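Local coordinates for protein peroxiredoxin (Mycobacterium tuberculosis, PDB 5EPF) that reduces hydrogen peroxide and organic hydroperoxides to water and alcohols as a thiol-specific peroxidase, protecting the cell against oxidative stress, at residues A67-S72 with A154-I159. Residues are numbered along the deposited sequence; the frame is centred on the assembly and turned at random.
Sequences AEVRAS and ATLRAI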
ATOM      1  N   ALA A  67      -0.318 -14.838  -2.804  1.00 14.46           N
ATOM      2  CA  ALA A  67      -1.478 -15.646  -3.163  1.00 17.03           C
ATOM      3  C   ALA A  67      -1.601 -16.880  -2.272  1.00 18.14           C
ATOM      4  O   ALA A  67      -2.714 -17.284  -1.917  1.00 18.70           O
ATOM      5  CB  ALA A  67      -1.428 -16.016  -4.640  1.00 18.20           C
ATOM      6  N   GLU A  68      -0.472 -17.473  -1.871  1.00 19.55           N
ATOM      7  CA  GLU A  68      -0.533 -18.661  -1.019  1.00 22.21           C
ATOM      8  C   GLU A  68      -1.191 -18.373   0.326  1.00 20.84           C
ATOM      9  O   GLU A  68      -1.850 -19.256   0.891  1.00 21.51           O
ATOM     10  CB  GLU A  68       0.856 -19.252  -0.794  1.00 25.78           C
ATOM     11  CG  GLU A  68       0.771 -20.638  -0.151  1.00 29.88           C
ATOM     12  CD  GLU A  68       2.001 -21.027   0.645  1.00 33.63           C
ATOM     13  OE1 GLU A  68       3.030 -20.324   0.556  1.00 34.59           O
ATOM     14  OE2 GLU A  68       1.931 -22.059   1.352  1.00 35.68           O
ATOM     15  N   VAL A  69      -1.010 -17.165   0.864  1.00 18.37           N
ATOM     16  CA  VAL A  69      -1.645 -16.789   2.125  1.00 17.83           C
ATOM     17  C   VAL A  69      -2.951 -16.054   1.866  1.00 17.71           C
ATOM     18  O   VAL A  69      -3.523 -15.459   2.782  1.00 18.60           O
ATOM     19  CB  VAL A  69      -0.710 -15.987   3.057  1.00 17.69           C
ATOM     20  CG1 VAL A  69       0.415 -16.878   3.579  1.00 19.39           C
ATOM     21  CG2 VAL A  69      -0.158 -14.747   2.358  1.00 16.13           C
ATOM     22  N   ARG A  70      -3.427 -16.080   0.617  1.00 17.00           N
ATOM     23  CA  ARG A  70      -4.706 -15.470   0.243  1.00 18.61           C
ATOM     24  C   ARG A  70      -4.778 -14.017   0.686  1.00 16.60           C
ATOM     25  O   ARG A  70      -5.734 -13.589   1.336  1.00 18.46           O
ATOM     26  CB  ARG A  70      -5.910 -16.239   0.798  1.00 22.58           C
ATOM     27  CG  ARG A  70      -5.704 -17.707   0.992  1.00 27.85           C
ATOM     28  CD  ARG A  70      -6.222 -18.467  -0.181  1.00 31.70           C
ATOM     29  NE  ARG A  70      -5.210 -19.388  -0.680  1.00 34.82           N
ATOM     30  CZ  ARG A  70      -5.480 -20.508  -1.337  1.00 36.55           C
ATOM     31  NH1 ARG A  70      -4.490 -21.283  -1.752  1.00 36.50           N
ATOM     32  NH2 ARG A  70      -6.738 -20.854  -1.573  1.00 37.90           N
ATOM     33  N   ALA A  71      -3.733 -13.260   0.357  1.00 13.86           N
ATOM     34  CA  ALA A  71      -3.649 -11.847   0.680  1.00 12.66           C
ATOM     35  C   ALA A  71      -3.296 -11.096  -0.590  1.00 12.79           C
ATOM     36  O   ALA A  71      -2.715 -11.659  -1.520  1.00 15.98           O
ATOM     37  CB  ALA A  71      -2.593 -11.584   1.766  1.00 12.18           C
ATOM     38  N   SER A  72      -3.632  -9.817  -0.624  0.54 12.13           N
ATOM     39  CA  SER A  72      -3.350  -9.018  -1.800  0.54 11.78           C
ATOM     40  C   SER A  72      -2.563  -7.761  -1.446  0.54 11.17           C
ATOM     41  O   SER A  72      -2.583  -7.263  -0.324  0.54 13.34           O
ATOM     42  CB  SER A  72      -4.632  -8.654  -2.520  0.54 11.95           C
ATOM     43  OG  SER A  72      -5.365  -7.752  -1.731  0.54 10.94           O
ATOM     44  N   ALA A 154       5.638 -12.393   6.418  1.00  9.66           N
ATOM     45  CA  ALA A 154       5.864 -13.200   7.620  1.00 11.96           C
ATOM     46  C   ALA A 154       4.699 -13.073   8.604  1.00 10.72           C
ATOM     47  O   ALA A 154       4.286 -14.064   9.219  1.00 11.89           O
ATOM     48  CB  ALA A 154       7.200 -12.836   8.270  1.00 13.26           C
ATOM     49  N   THR A 155       4.137 -11.871   8.749  1.00  9.45           N
ATOM     50  CA  THR A 155       2.965 -11.709   9.602  1.00  9.82           C
ATOM     51  C   THR A 155       1.793 -12.536   9.096  1.00  9.41           C
ATOM     52  O   THR A 155       1.105 -13.214   9.883  1.00 10.86           O
ATOM     53  CB  THR A 155       2.592 -10.239   9.669  1.00 10.14           C
ATOM     54  OG1 THR A 155       3.607  -9.558  10.417  1.00 11.59           O
ATOM     55  CG2 THR A 155       1.221 -10.073  10.330  1.00 12.05           C
ATOM     56  N   LEU A 156       1.550 -12.512   7.786  1.00  8.34           N
ATOM     57  CA  LEU A 156       0.434 -13.274   7.239  1.00  9.73           C
ATOM     58  C   LEU A 156       0.657 -14.780   7.390  1.00 10.49           C
ATOM     59  O   LEU A 156      -0.280 -15.529   7.704  1.00 10.93           O
ATOM     60  CB  LEU A 156       0.231 -12.879   5.773  1.00  9.86           C
ATOM     61  CG  LEU A 156      -0.246 -11.435   5.621  1.00 10.08           C
ATOM     62  CD1 LEU A 156      -0.003 -10.893   4.211  1.00 11.88           C
ATOM     63  CD2 LEU A 156      -1.736 -11.331   6.008  1.00 11.32           C
ATOM     64  N   ARG A 157       1.892 -15.242   7.186  1.00 10.73           N
ATOM     65  CA  ARG A 157       2.187 -16.650   7.425  1.00 12.30           C
ATOM     66  C   ARG A 157       1.973 -17.020   8.887  1.00 13.37           C
ATOM     67  O   ARG A 157       1.487 -18.113   9.184  1.00 14.10           O
ATOM     68  CB  ARG A 157       3.613 -16.972   6.964  1.00 12.52           C
ATOM     69  CG  ARG A 157       3.726 -16.981   5.449  1.00 14.22           C
ATOM     70  CD  ARG A 157       5.148 -17.151   4.936  1.00 17.15           C
ATOM     71  NE  ARG A 157       5.178 -17.380   3.491  1.00 19.42           N
ATOM     72  CZ  ARG A 157       6.275 -17.394   2.740  1.00 21.77           C
ATOM     73  NH1 ARG A 157       7.459 -17.154   3.287  1.00 22.38           N
ATOM     74  NH2 ARG A 157       6.183 -17.653   1.436  1.00 22.47           N
ATOM     75  N   ALA A 158       2.305 -16.110   9.808  1.00 13.72           N
ATOM     76  CA  ALA A 158       2.161 -16.401  11.230  1.00 15.79           C
ATOM     77  C   ALA A 158       0.707 -16.610  11.622  1.00 16.25           C
ATOM     78  O   ALA A 158       0.427 -17.330  12.586  1.00 18.48           O
ATOM     79  CB  ALA A 158       2.776 -15.275  12.058  1.00 17.22           C
ATOM     80  N   ILE A 159      -0.234 -15.987  10.916  1.00 16.43           N
ATOM     81  CA  ILE A 159      -1.641 -16.135  11.269  1.00 18.19           C
ATOM     82  C   ILE A 159      -2.359 -17.197  10.442  1.00 19.88           C
ATOM     83  O   ILE A 159      -3.581 -17.334  10.563  1.00 20.60           O
ATOM     84  CB  ILE A 159      -2.406 -14.806  11.283  1.00 19.62           C
ATOM     85  CG1 ILE A 159      -2.550 -14.244   9.869  1.00 19.73           C
ATOM     86  CG2 ILE A 159      -1.723 -13.816  12.227  1.00 20.29           C
ATOM     87  CD1 ILE A 159      -3.475 -13.013   9.809  1.00 20.69           C
TER
HETATM   88  O   HOH W   1       3.246 -17.675   1.444  1.00 22.32           O
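The two methyls of Val69 each take one of two consecutive residues, Leu156 and Arg157, in the last turn of helix 145-158. Val69 stands just past the end of helix 63-68. Its CG1 is anti to its own carbonyl carbon (chi1 -69°). Val69 CG1 lies 3.8 Å from CG of Arg157. Val69 CG2 sits 3.9 Å from CB of Leu156. The valine crosses both partners at about a right angle, meeting them near the bases of their side chains. Leu156 reaches on past it, and its CD1 comes to 3.6 Å from CB of Ala71, the tightest apolar touch of the contact.

On the Glu68 side of Val69 the contact turns polar. Arg157 runs extended from CG to NE, bringing its guanidinium toward the Glu68 carboxylate. The charges stop short of a salt bridge, with Glu68 OE1 4.2 Å from Arg157 NH2. A water mediates instead: it lies in the guanidinium plane, accepts from Arg157 NE at 2.8 Å and donates to Glu68 OE1 at 2.8 Å.

Helix 63-68 closes with a Schellman motif: Arg70, with positive phi, is the C-prime residue, Ala71 N bonds to Phe66 O and Arg70 N to Ala67 O. The chain then turns into strand 72-77. Buried Leu156 also packs on Phe66 and on Val40 of strand 39-43, while Glu68 and Arg157 are exposed. The contact joins the C-terminal end of helix 63-68 and its link to strand 72-77 with the last turn of helix 145-158, beside neighbouring parallel strands of the thioredoxin-fold sheet.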